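Local coordinates for protein alpha-1,4-endofucoidanase (Mariniflexile fucanivorans, PDB 6DLH) that hydrolyses internal alpha-1,4-fucosidic linkages of fucoidan by a retaining mechanism, its catalytic part being followed here by calcium-bearing immunoglobulin-like domains, at residues 54-57 and 58-61; 165-168 and 169-173; 664-667 and 668-672; 687-690 and 691-694; 698-701 and 702-705. All coordinates share one frame; numbering follows the deposited sequence.

Contact 1. Residues 54-57 and 58-61; sequences RTFN and GNIE
F56 and N59 lay their side chains alongside each other, pointing the same way, with the N59 amide turned 47° from the phenyl ring and ND2 of N59 coming obliquely to 3.7 Å from CE1 of F56. Both leave a type I' beta turn, F56 to N59, in which N57 and G58 have positive phi; a type I turn from G58 to E61 follows at once. N59 N closes the first turn by donating to F56 O at 3.1 Å. With CG anti to its own carbonyl carbon (chi1 -70°), the N59 amide is directed back to the chain entering the turn, where ND2 bonds R54 O at 3.1 Å from above the carbonyl plane. ND2 also bonds OE2 of E390, whose OE1 pairs with NE of R54, so one carboxylate holds both R54 and N59. With an alanine in place of N59, R54 O and OE2 of E390 would probably lose their common amide donor, letting the turn shift against R54. On the apolar side T55 and I60 run side by side, CB of T55 3.9 Å from CB of I60, beside a weak bond from I60 N to T55 O. The loop connects strand 46-49 of the parallel sheet to helix 66-71; I60 packs on P129 and W133 of helix 129-139, and N57 bonds L119 and D164 in adjoining loops.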
loop_
_atom_site.group_PDB
_atom_site.type_symbol
_atom_site.label_atom_id
_atom_site.label_comp_id
_atom_site.label_asym_id
_atom_site.label_seq_id
_atom_site.Cartn_x
_atom_site.Cartn_y
_atom_site.Cartn_z
ATOM N N ARG A 54 -8.277 -0.818 -4.115
ATOM C CA ARG A 54 -8.505 -0.100 -5.364
ATOM C C ARG A 54 -7.280 0.753 -5.674
ATOM O O ARG A 54 -7.333 1.969 -5.578
ATOM C CB ARG A 54 -9.830 0.672 -5.301
ATOM C CG ARG A 54 -10.994 -0.182 -4.820
ATOM C CD ARG A 54 -12.394 0.406 -4.930
ATOM N NE ARG A 54 -12.847 0.538 -6.313
ATOM C CZ ARG A 54 -13.283 -0.458 -7.086
ATOM N NH1 ARG A 54 -13.408 -1.685 -6.606
ATOM N NH2 ARG A 54 -13.590 -0.217 -8.350
ATOM N N THR A 55 -6.168 0.092 -6.013
ATOM C CA THR A 55 -4.866 0.736 -6.024
ATOM C C THR A 55 -4.493 1.227 -7.420
ATOM O O THR A 55 -3.474 1.891 -7.577
ATOM C CB THR A 55 -3.762 -0.222 -5.558
ATOM O OG1 THR A 55 -3.697 -1.279 -6.516
ATOM C CG2 THR A 55 -3.994 -0.777 -4.168
ATOM N N PHE A 56 -5.326 0.893 -8.416
ATOM C CA PHE A 56 -5.019 1.044 -9.832
ATOM C C PHE A 56 -5.141 2.504 -10.273
ATOM O O PHE A 56 -5.736 3.322 -9.576
ATOM C CB PHE A 56 -5.999 0.194 -10.646
ATOM C CG PHE A 56 -7.424 0.288 -10.160
ATOM C CD1 PHE A 56 -8.159 1.457 -10.320
ATOM C CD2 PHE A 56 -8.025 -0.783 -9.515
ATOM C CE1 PHE A 56 -9.463 1.549 -9.852
ATOM C CE2 PHE A 56 -9.330 -0.692 -9.054
ATOM C CZ PHE A 56 -10.050 0.472 -9.224
ATOM N N ASN A 57 -4.580 2.801 -11.456
ATOM C CA ASN A 57 -4.835 4.026 -12.203
ATOM C C ASN A 57 -4.362 5.242 -11.413
ATOM O O ASN A 57 -5.069 6.245 -11.342
ATOM C CB ASN A 57 -6.300 4.157 -12.626
ATOM C CG ASN A 57 -6.717 3.093 -13.619
ATOM O OD1 ASN A 57 -5.895 2.600 -14.397
ATOM N ND2 ASN A 57 -7.987 2.722 -13.583
ATOM N N GLY A 58 -3.172 5.104 -10.813
ATOM C CA GLY A 58 -2.515 6.163 -10.062
ATOM C C GLY A 58 -2.949 6.258 -8.599
ATOM O O GLY A 58 -2.290 6.937 -7.812
ATOM N N ASN A 59 -4.052 5.585 -8.242
ATOM C CA ASN A 59 -4.629 5.650 -6.905
ATOM C C ASN A 59 -3.583 5.464 -5.801
ATOM O O ASN A 59 -3.665 6.138 -4.783
ATOM C CB ASN A 59 -5.806 4.687 -6.728
ATOM C CG ASN A 59 -7.053 5.078 -7.495
ATOM O OD1 ASN A 59 -7.234 6.234 -7.866
ATOM N ND2 ASN A 59 -7.943 4.122 -7.712
ATOM N N ILE A 60 -2.600 4.573 -5.999
ATOM C CA ILE A 60 -1.678 4.182 -4.935
ATOM C C ILE A 60 -0.501 5.153 -4.830
ATOM O O ILE A 60 0.237 5.138 -3.845
ATOM C CB ILE A 60 -1.203 2.718 -5.097
ATOM C CG1 ILE A 60 -0.503 2.181 -3.844
ATOM C CG2 ILE A 60 -0.328 2.555 -6.330
ATOM C CD1 ILE A 60 -1.397 2.076 -2.625
ATOM N N GLU A 61 -0.307 5.984 -5.858
ATOM C CA GLU A 61 0.788 6.942 -5.860
ATOM C C GLU A 61 0.687 7.850 -4.635
ATOM O O GLU A 61 -0.366 8.432 -4.373
ATOM C CB GLU A 61 0.771 7.739 -7.164
ATOM C CG GLU A 61 1.365 6.970 -8.330
ATOM C CD GLU A 61 0.875 7.379 -9.709
ATOM O OE1 GLU A 61 -0.101 8.160 -9.794
ATOM O OE2 GLU A 61 1.459 6.890 -10.694
#

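Contact 2. Residues 165-168 and 169-173; sequences YPDV and SARWM
R171 starts with CG anti to its carbonyl carbon (chi1 -69°) and stays extended from CG to NE, which carries its guanidinium back along the first turn of the helix to D167. D167 meets it with a chi1 of 32°, displaced from the usual staggered values. The result is an i to i+4 salt bridge at the N-terminus of helix 168-176, with D167 in the N-cap position although its carboxylate makes no capping bond. The two side chains cross at a slant, and the carboxylate and guanidinium planes are only 28° apart: OD1 of D167 lies over one face of the guanidinium, 3.0 Å from NH1 and 3.3 Å from CZ of R171, and the pair does not meet as two coplanar forks. A negative charge at this end of a helix would probably also be favoured by the helix dipole. NH2 of R171 has other partners, a salt bridge with OD2 of D109 and a bond to L105 O, so the arginine joins the helix start to a neighbouring loop. Elsewhere round the helix, W172 packs against C203 and I208 of helix 198-216 and its ring meets that of W175, while OG of S169 bonds L153 O. Backbone i to i+4 bonds begin the helix: W172 N donates to V168 O at 2.9 Å and R171 N to D167 O at 3.1 Å. That same D167 O lies close to the arginine's aliphatic stem, 3.2 Å from CG of R171.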
loop_
_atom_site.group_PDB
_atom_site.type_symbol
_atom_site.label_atom_id
_atom_site.label_comp_id
_atom_site.label_asym_id
_atom_site.label_seq_id
_atom_site.Cartn_x
_atom_site.Cartn_y
_atom_site.Cartn_z
ATOM N N TYR A 165 -9.431 -1.723 -15.529
ATOM C CA TYR A 165 -8.296 -2.181 -16.316
ATOM C C TYR A 165 -8.808 -3.172 -17.362
ATOM O O TYR A 165 -8.324 -4.301 -17.442
ATOM C CB TYR A 165 -7.192 -2.736 -15.405
ATOM C CG TYR A 165 -7.693 -3.513 -14.210
ATOM C CD1 TYR A 165 -8.155 -2.859 -13.076
ATOM C CD2 TYR A 165 -7.725 -4.902 -14.214
ATOM C CE1 TYR A 165 -8.641 -3.557 -11.980
ATOM C CE2 TYR A 165 -8.202 -5.615 -13.124
ATOM C CZ TYR A 165 -8.662 -4.940 -12.005
ATOM O OH TYR A 165 -9.148 -5.623 -10.927
ATOM N N PRO A 166 -9.774 -2.758 -18.224
ATOM C CA PRO A 166 -10.558 -3.687 -19.045
ATOM C C PRO A 166 -9.804 -4.723 -19.876
ATOM O O PRO A 166 -10.328 -5.812 -20.096
ATOM C CB PRO A 166 -11.390 -2.765 -19.955
ATOM C CG PRO A 166 -11.511 -1.490 -19.158
ATOM C CD PRO A 166 -10.173 -1.359 -18.459
ATOM N N ASP A 167 -8.583 -4.400 -20.320
ATOM C CA ASP A 167 -7.876 -5.314 -21.209
ATOM C C ASP A 167 -6.389 -5.409 -20.873
ATOM O O ASP A 167 -5.579 -5.677 -21.757
ATOM C CB ASP A 167 -8.149 -5.015 -22.690
ATOM C CG ASP A 167 -8.395 -3.549 -23.015
ATOM O OD1 ASP A 167 -7.449 -2.751 -22.868
ATOM O OD2 ASP A 167 -9.537 -3.219 -23.410
ATOM N N VAL A 168 -6.045 -5.237 -19.589
ATOM C CA VAL A 168 -4.672 -5.409 -19.138
ATOM C C VAL A 168 -4.297 -6.889 -19.189
ATOM O O VAL A 168 -3.169 -7.228 -19.547
ATOM C CB VAL A 168 -4.447 -4.811 -17.735
ATOM C CG1 VAL A 168 -3.311 -5.497 -16.991
ATOM C CG2 VAL A 168 -4.201 -3.314 -17.797
ATOM N N SER A 169 -5.247 -7.760 -18.814
ATOM C CA SER A 169 -5.009 -9.196 -18.819
ATOM C C SER A 169 -4.668 -9.656 -20.237
ATOM O O SER A 169 -3.660 -10.338 -20.452
ATOM C CB SER A 169 -6.178 -9.959 -18.232
ATOM O OG SER A 169 -6.181 -9.881 -16.812
ATOM N N ALA A 170 -5.512 -9.238 -21.194
ATOM C CA ALA A 170 -5.298 -9.476 -22.616
ATOM C C ALA A 170 -3.886 -9.054 -23.019
ATOM O O ALA A 170 -3.132 -9.856 -23.568
ATOM C CB ALA A 170 -6.352 -8.756 -23.428
ATOM N N ARG A 171 -3.523 -7.804 -22.695
ATOM C CA ARG A 171 -2.282 -7.213 -23.169
ATOM C C ARG A 171 -1.070 -7.911 -22.558
ATOM O O ARG A 171 -0.016 -7.978 -23.189
ATOM C CB ARG A 171 -2.253 -5.699 -22.928
ATOM C CG ARG A 171 -3.235 -4.909 -23.782
ATOM C CD ARG A 171 -3.110 -3.414 -23.551
ATOM N NE ARG A 171 -4.290 -2.680 -23.987
ATOM C CZ ARG A 171 -4.527 -1.396 -23.728
ATOM N NH1 ARG A 171 -5.621 -0.819 -24.199
ATOM N NH2 ARG A 171 -3.679 -0.692 -22.998
ATOM N N TRP A 172 -1.214 -8.405 -21.323
ATOM C CA TRP A 172 -0.116 -9.109 -20.675
ATOM C C TRP A 172 0.219 -10.375 -21.456
ATOM O O TRP A 172 1.388 -10.641 -21.731
ATOM C CB TRP A 172 -0.440 -9.431 -19.208
ATOM C CG TRP A 172 0.426 -10.505 -18.619
ATOM C CD1 TRP A 172 0.018 -11.722 -18.155
ATOM C CD2 TRP A 172 1.854 -10.473 -18.443
ATOM N NE1 TRP A 172 1.086 -12.439 -17.682
ATOM C CE2 TRP A 172 2.226 -11.703 -17.853
ATOM C CE3 TRP A 172 2.853 -9.528 -18.707
ATOM C CZ2 TRP A 172 3.547 -12.006 -17.525
ATOM C CZ3 TRP A 172 4.161 -9.835 -18.394
ATOM C CH2 TRP A 172 4.501 -11.056 -17.808
ATOM N N MET A 173 -0.826 -11.155 -21.771
ATOM C CA MET A 173 -0.702 -12.360 -22.577
ATOM C C MET A 173 -0.124 -11.989 -23.944
ATOM O O MET A 173 0.820 -12.626 -24.409
ATOM C CB MET A 173 -2.065 -13.040 -22.752
ATOM C CG MET A 173 -2.515 -13.862 -21.549
ATOM S SD MET A 173 -4.321 -14.018 -21.519
ATOM C CE MET A 173 -4.513 -15.652 -20.817
#

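Contact 3. Residues 664-667 and 668-672; sequences YYDF and EGDAL. With CA (calcium ion), chain F.
The Y664 ring is met at its edge, near the ring plane, by CD2 of L672, which stands 4.3 Å from CE1 of Y664. One face of the F667 ring is covered centrally by CD2 of Y665, and a water lies in the plane of the F667 ring at its edge. This water accepts from F667 N and donates to OE1 of E668 at 2.7 Å. The side chains of D666 and E668 cross at about a right angle, with their carboxylate planes 62° apart, and are drawn together by a calcium ion despite their like charge. The metal is held by OD1 of D666 at 2.5 Å, OE1 of E668 at 2.7 Å and OD2 of D670 at 2.2 Å; G634 O and OD2 of D715 complete the five protein ligands. D666 divides its two oxygens between tasks. With CG anti to the backbone N (chi1 176°), OD1 faces the calcium, whereas OD2 accepts D670 N at 2.6 Å nearly along the C-O axis and takes a weak bond from E668 N. The acidic loop is fixed from within as well as by the ion, and a type I turn from D666 to G669 is closed by G669 N to D666 O at 2.9 Å. Y665 and F667 turn to the chain that follows strand 613-623, Y665 OH bonding H624 and V625, F667 meeting the H624 ring edge-to-face. The loop lies between strands 654-659 and 674-678, with Y664 and L672 both packed on L713 of strand 705-713.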
loop_
_atom_site.group_PDB
_atom_site.type_symbol
_atom_site.label_atom_id
_atom_site.label_comp_id
_atom_site.label_asym_id
_atom_site.label_seq_id
_atom_site.Cartn_x
_atom_site.Cartn_y
_atom_site.Cartn_z
ATOM N N TYR A 664 -21.683 22.505 -19.428
ATOM C CA TYR A 664 -21.569 23.931 -19.692
ATOM C C TYR A 664 -20.285 24.461 -19.056
ATOM O O TYR A 664 -19.886 24.014 -17.979
ATOM C CB TYR A 664 -22.809 24.683 -19.186
ATOM C CG TYR A 664 -23.020 24.651 -17.692
ATOM C CD1 TYR A 664 -22.377 25.555 -16.862
ATOM C CD2 TYR A 664 -23.861 23.717 -17.101
ATOM C CE1 TYR A 664 -22.550 25.528 -15.487
ATOM C CE2 TYR A 664 -24.049 23.677 -15.726
ATOM C CZ TYR A 664 -23.387 24.586 -14.915
ATOM O OH TYR A 664 -23.547 24.572 -13.557
ATOM N N TYR A 665 -19.670 25.448 -19.718
ATOM C CA TYR A 665 -18.356 25.933 -19.335
ATOM C C TYR A 665 -18.240 27.435 -19.594
ATOM O O TYR A 665 -18.730 27.938 -20.603
ATOM C CB TYR A 665 -17.291 25.178 -20.133
ATOM C CG TYR A 665 -15.883 25.297 -19.609
ATOM C CD1 TYR A 665 -15.564 24.919 -18.314
ATOM C CD2 TYR A 665 -14.857 25.756 -20.423
ATOM C CE1 TYR A 665 -14.267 25.011 -17.834
ATOM C CE2 TYR A 665 -13.551 25.843 -19.963
ATOM C CZ TYR A 665 -13.258 25.469 -18.664
ATOM O OH TYR A 665 -11.978 25.552 -18.202
ATOM N N ASP A 666 -17.556 28.131 -18.678
ATOM C CA ASP A 666 -17.247 29.543 -18.833
ATOM C C ASP A 666 -15.738 29.751 -18.730
ATOM O O ASP A 666 -15.151 29.535 -17.671
ATOM C CB ASP A 666 -17.993 30.393 -17.802
ATOM C CG ASP A 666 -17.626 31.866 -17.882
ATOM O OD1 ASP A 666 -17.963 32.499 -18.905
ATOM O OD2 ASP A 666 -16.982 32.362 -16.934
ATOM N N PHE A 667 -15.135 30.238 -19.821
ATOM C CA PHE A 667 -13.688 30.317 -19.960
ATOM C C PHE A 667 -13.052 31.330 -19.007
ATOM O O PHE A 667 -11.828 31.436 -18.969
ATOM C CB PHE A 667 -13.305 30.556 -21.422
ATOM C CG PHE A 667 -13.455 29.336 -22.295
ATOM C CD1 PHE A 667 -12.412 28.427 -22.432
ATOM C CD2 PHE A 667 -14.642 29.080 -22.964
ATOM C CE1 PHE A 667 -12.549 27.301 -23.233
ATOM C CE2 PHE A 667 -14.780 27.952 -23.759
ATOM C CZ PHE A 667 -13.732 27.064 -23.897
ATOM N N GLU A 668 -13.862 32.054 -18.224
ATOM C CA GLU A 668 -13.313 33.023 -17.284
ATOM C C GLU A 668 -13.645 32.612 -15.852
ATOM O O GLU A 668 -13.186 33.241 -14.899
ATOM C CB GLU A 668 -13.778 34.451 -17.596
ATOM C CG GLU A 668 -13.393 34.947 -18.983
ATOM C CD GLU A 668 -14.261 34.408 -20.107
ATOM O OE1 GLU A 668 -15.400 33.996 -19.823
ATOM O OE2 GLU A 668 -13.797 34.391 -21.266
ATOM N N GLY A 669 -14.442 31.546 -15.714
ATOM C CA GLY A 669 -14.797 31.004 -14.413
ATOM C C GLY A 669 -15.728 31.929 -13.634
ATOM O O GLY A 669 -15.700 31.940 -12.402
ATOM N N ASP A 670 -16.545 32.700 -14.366
ATOM C CA ASP A 670 -17.574 33.539 -13.775
ATOM C C ASP A 670 -18.660 32.642 -13.193
ATOM O O ASP A 670 -18.884 31.540 -13.690
ATOM C CB ASP A 670 -18.200 34.484 -14.808
ATOM C CG ASP A 670 -17.201 35.383 -15.520
ATOM O OD1 ASP A 670 -16.309 35.926 -14.834
ATOM O OD2 ASP A 670 -17.319 35.527 -16.761
ATOM N N ALA A 671 -19.321 33.126 -12.135
ATOM C CA ALA A 671 -20.552 32.523 -11.649
ATOM C C ALA A 671 -21.586 32.524 -12.777
ATOM O O ALA A 671 -21.721 33.515 -13.492
ATOM C CB ALA A 671 -21.037 33.274 -10.429
ATOM N N LEU A 672 -22.286 31.396 -12.956
ATOM C CA LEU A 672 -23.251 31.253 -14.035
ATOM C C LEU A 672 -24.662 31.169 -13.456
ATOM O O LEU A 672 -24.851 30.759 -12.308
ATOM C CB LEU A 672 -22.947 29.995 -14.857
ATOM C CG LEU A 672 -21.685 30.001 -15.724
ATOM C CD1 LEU A 672 -21.255 31.412 -16.103
ATOM C CD2 LEU A 672 -20.548 29.258 -15.041
HETATM CA CA CA F . -17.762 35.011 -18.866
HETATM O O HOH W 1 -16.304 32.172 -21.587
#

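Contact 4. Residues 687-690 and 691-694; sequences QTDA and NSWK
OD1 of D689 takes two hydrogen bonds from opposite faces of its carboxylate plane, one from OG of S692 at 2.6 Å and one from N691 N at 3.0 Å. The second makes an Asx turn inside the type I turn D689 to S692, which S692 N closes by an almost straight bond to D689 O. For S692, a chi1 of 58° puts OG between its backbone N and carbonyl carbon, facing the aspartate. S692 O is shared as well: T688 N at 2.9 Å and D689 N at 3.2 Å reach it from the same face of its plane; T688 and D689, both facing S692, make a classic beta bulge that takes up a one-residue shift. On the other face of the hairpin Q687 lies over the indole of W693 in a non-hydrogen-bonded pair. CB of Q687 stands 3.6 Å from the centroid of the W693 six-membered ring and only 3° off its normal, a CH-pi contact, and the extended side chain continues over the ring until its amide stacks there, the planes 18° apart and CD of Q687 3.4 Å from CZ2 of W693. NE1 of W693 donates to a water in the ring plane, which donates to A690 O at 2.6 Å. An alanine at W693 would remove the surface on which Q687 rests, and the glutamine chain would probably be set free to turn. Strand 692-697 is the middle of a three-stranded antiparallel sheet: the bulged strand 684-689 flanks it, and on its other edge S692 packs against T657 and Q659 while W693 bonds L658 of strand 654-659.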
loop_
_atom_site.group_PDB
_atom_site.type_symbol
_atom_site.label_atom_id
_atom_site.label_comp_id
_atom_site.label_asym_id
_atom_site.label_seq_id
_atom_site.Cartn_x
_atom_site.Cartn_y
_atom_site.Cartn_z
ATOM N N GLN A 687 -30.693 25.575 -8.876
ATOM C CA GLN A 687 -29.297 25.417 -8.516
ATOM C C GLN A 687 -29.190 24.448 -7.340
ATOM O O GLN A 687 -29.831 24.644 -6.306
ATOM C CB GLN A 687 -28.685 26.777 -8.178
ATOM C CG GLN A 687 -27.166 26.781 -8.220
ATOM C CD GLN A 687 -26.589 28.174 -8.190
ATOM O OE1 GLN A 687 -27.249 29.139 -7.805
ATOM N NE2 GLN A 687 -25.339 28.287 -8.603
ATOM N N THR A 688 -28.391 23.391 -7.533
ATOM C CA THR A 688 -28.054 22.468 -6.461
ATOM C C THR A 688 -26.934 23.093 -5.634
ATOM O O THR A 688 -27.121 23.402 -4.457
ATOM C CB THR A 688 -27.729 21.072 -7.014
ATOM O OG1 THR A 688 -28.873 20.612 -7.732
ATOM C CG2 THR A 688 -27.381 20.064 -5.939
ATOM N N ASP A 689 -25.780 23.293 -6.282
ATOM C CA ASP A 689 -24.639 23.952 -5.668
ATOM C C ASP A 689 -23.935 24.807 -6.717
ATOM O O ASP A 689 -24.397 24.908 -7.854
ATOM C CB ASP A 689 -23.704 22.948 -4.981
ATOM C CG ASP A 689 -23.071 21.920 -5.910
ATOM O OD1 ASP A 689 -22.961 22.196 -7.127
ATOM O OD2 ASP A 689 -22.686 20.844 -5.409
ATOM N N ALA A 690 -22.789 25.376 -6.319
ATOM C CA ALA A 690 -22.000 26.284 -7.135
ATOM C C ALA A 690 -21.782 25.733 -8.544
ATOM O O ALA A 690 -21.660 26.508 -9.489
ATOM C CB ALA A 690 -20.688 26.575 -6.444
ATOM N N ASN A 691 -21.760 24.400 -8.681
ATOM C CA ASN A 691 -21.217 23.756 -9.869
ATOM C C ASN A 691 -22.283 22.974 -10.637
ATOM O O ASN A 691 -21.998 22.458 -11.721
ATOM C CB ASN A 691 -20.047 22.831 -9.515
ATOM C CG ASN A 691 -18.840 23.556 -8.957
ATOM O OD1 ASN A 691 -18.141 24.260 -9.681
ATOM N ND2 ASN A 691 -18.575 23.373 -7.674
ATOM N N SER A 692 -23.500 22.880 -10.079
ATOM C CA SER A 692 -24.510 21.978 -10.617
ATOM C C SER A 692 -25.924 22.547 -10.483
ATOM O O SER A 692 -26.247 23.206 -9.495
ATOM C CB SER A 692 -24.406 20.617 -9.972
ATOM O OG SER A 692 -24.545 20.719 -8.563
ATOM N N TRP A 693 -26.759 22.250 -11.491
ATOM C CA TRP A 693 -28.160 22.647 -11.541
ATOM C C TRP A 693 -29.017 21.413 -11.814
ATOM O O TRP A 693 -28.703 20.630 -12.710
ATOM C CB TRP A 693 -28.377 23.731 -12.612
ATOM C CG TRP A 693 -27.700 25.035 -12.317
ATOM C CD1 TRP A 693 -26.355 25.278 -12.310
ATOM C CD2 TRP A 693 -28.330 26.289 -11.987
ATOM N NE1 TRP A 693 -26.104 26.585 -11.989
ATOM C CE2 TRP A 693 -27.297 27.233 -11.787
ATOM C CE3 TRP A 693 -29.659 26.709 -11.841
ATOM C CZ2 TRP A 693 -27.554 28.560 -11.444
ATOM C CZ3 TRP A 693 -29.914 28.019 -11.494
ATOM C CH2 TRP A 693 -28.873 28.931 -11.299
ATOM N N LYS A 694 -30.097 21.241 -11.037
ATOM C CA LYS A 694 -30.922 20.046 -11.156
ATOM C C LYS A 694 -32.206 20.336 -11.933
ATOM O O LYS A 694 -32.976 21.232 -11.583
ATOM C CB LYS A 694 -31.227 19.422 -9.788
ATOM C CG LYS A 694 -32.028 18.123 -9.834
ATOM C CD LYS A 694 -32.186 17.430 -8.495
ATOM C CE LYS A 694 -33.251 18.038 -7.607
ATOM N NZ LYS A 694 -33.239 17.432 -6.255
HETATM O O HOH W 2 -22.896 26.166 -11.714
#

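Contact 5. Residues 698-701 and 702-705; sequences TPIN and SDAG
The chain runs extended through P699 and I700 and then coils into a short 3-10 turn at N701 and S702. A704 N donates to N701 O at 2.9 Å, and D703 N approaches I700 O, although the position of that nitrogen is less sure. At G705 the chain takes backbone angles at which any side chain would collide with the carbonyl oxygen of the preceding residue, so glycine suits the exit. D703 bonds back across the turn. CG lies anti to its carbonyl carbon (chi1 -62°), which sends OD2 back over the turn to accept I700 N at 3.2 Å; the bond is fairly straight (163°) and uses the anti side of the carboxylate, 31° out of its plane. The aspartate therefore ties the extended entry of the loop to the coil that follows. Its OD2 also lies 3.7 Å from CA of P699. I700 crosses D703 obliquely; its CG1, between the backbone N and the carbonyl carbon, and the extended chain beyond it bring CD1 of I700 to 3.3 Å from OG of S702. CB of A704 rests 3.1 Å from N701 O. D703 and P699 share a wall, both touching W682 of a nearby loop. The turn joins strand 692-697 to strand 705-713 at the surface of this domain: P699 bonds the S651 backbone just beyond strand 642-649, and G705 opens strand 705-713 by pairing with V728 of strand 720-729.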
loop_
_atom_site.group_PDB
_atom_site.type_symbol
_atom_site.label_atom_id
_atom_site.label_comp_id
_atom_site.label_asym_id
_atom_site.label_seq_id
_atom_site.Cartn_x
_atom_site.Cartn_y
_atom_site.Cartn_z
ATOM N N THR A 698 -42.291 15.859 -12.702
ATOM C CA THR A 698 -42.928 14.586 -12.995
ATOM C C THR A 698 -43.720 14.702 -14.293
ATOM O O THR A 698 -44.684 15.461 -14.367
ATOM C CB THR A 698 -43.752 14.079 -11.803
ATOM O OG1 THR A 698 -42.905 14.133 -10.654
ATOM C CG2 THR A 698 -44.257 12.666 -11.998
ATOM N N PRO A 699 -43.329 13.966 -15.357
ATOM C CA PRO A 699 -44.105 13.939 -16.594
ATOM C C PRO A 699 -45.242 12.935 -16.452
ATOM O O PRO A 699 -45.123 11.969 -15.702
ATOM C CB PRO A 699 -43.068 13.449 -17.617
ATOM C CG PRO A 699 -42.171 12.522 -16.819
ATOM C CD PRO A 699 -42.115 13.135 -15.433
ATOM N N ILE A 700 -46.348 13.198 -17.157
ATOM C CA ILE A 700 -47.438 12.245 -17.304
ATOM C C ILE A 700 -47.447 11.766 -18.756
ATOM O O ILE A 700 -46.714 12.310 -19.583
ATOM C CB ILE A 700 -48.785 12.852 -16.847
ATOM C CG1 ILE A 700 -49.155 14.123 -17.622
ATOM C CG2 ILE A 700 -48.781 13.086 -15.340
ATOM C CD1 ILE A 700 -50.570 14.616 -17.386
ATOM N N ASN A 701 -48.272 10.750 -19.048
ATOM C CA ASN A 701 -48.315 10.105 -20.354
ATOM C C ASN A 701 -48.679 11.095 -21.462
ATOM O O ASN A 701 -48.225 10.946 -22.595
ATOM C CB ASN A 701 -49.260 8.902 -20.371
ATOM C CG ASN A 701 -48.713 7.724 -19.590
ATOM O OD1 ASN A 701 -47.873 7.895 -18.711
ATOM N ND2 ASN A 701 -49.181 6.527 -19.902
ATOM N N SER A 702 -49.497 12.101 -21.138
ATOM C CA SER A 702 -49.861 13.112 -22.120
ATOM C C SER A 702 -48.623 13.858 -22.629
ATOM O O SER A 702 -48.719 14.607 -23.599
ATOM C CB SER A 702 -50.896 14.061 -21.575
ATOM O OG SER A 702 -50.307 14.999 -20.688
ATOM N N ASP A 703 -47.468 13.631 -21.983
ATOM C CA ASP A 703 -46.219 14.291 -22.330
ATOM C C ASP A 703 -45.314 13.356 -23.142
ATOM O O ASP A 703 -44.143 13.666 -23.358
ATOM C CB ASP A 703 -45.503 14.822 -21.082
ATOM C CG ASP A 703 -46.266 15.869 -20.284
ATOM O OD1 ASP A 703 -46.904 16.749 -20.908
ATOM O OD2 ASP A 703 -46.211 15.803 -19.034
ATOM N N ALA A 704 -45.869 12.230 -23.618
ATOM C CA ALA A 704 -45.111 11.177 -24.285
ATOM C C ALA A 704 -44.422 11.696 -25.551
ATOM O O ALA A 704 -45.036 12.389 -26.363
ATOM C CB ALA A 704 -46.012 9.999 -24.582
ATOM N N GLY A 705 -43.136 11.345 -25.712
ATOM C CA GLY A 705 -42.347 11.722 -26.875
ATOM C C GLY A 705 -41.352 12.835 -26.552
ATOM O O GLY A 705 -41.146 13.156 -25.382
#

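How the contacts relate
Contacts 1 and 2 belong to the catalytic part and touch through packing of F56 on Y165; contacts 3, 4 and 5 share one immunoglobulin-like domain. Contacts 1 to 4 are partly buried, whereas contact 5 lies at the surface. Chemistry follows place: amide and carboxylate bonds tie the loop of contact 1, a charge pair marks the helix start of contact 2, calcium gathers the acids of contact 3, a bulge and an indole stack shape the hairpin of contact 4, and an aspartate folds the turn of contact 5. Contacts 3 and 4 meet where Y664 OH probably bonds N691 O at 3.2 Å; contact 5 is the turn that follows strand 692-697, which begins in contact 4.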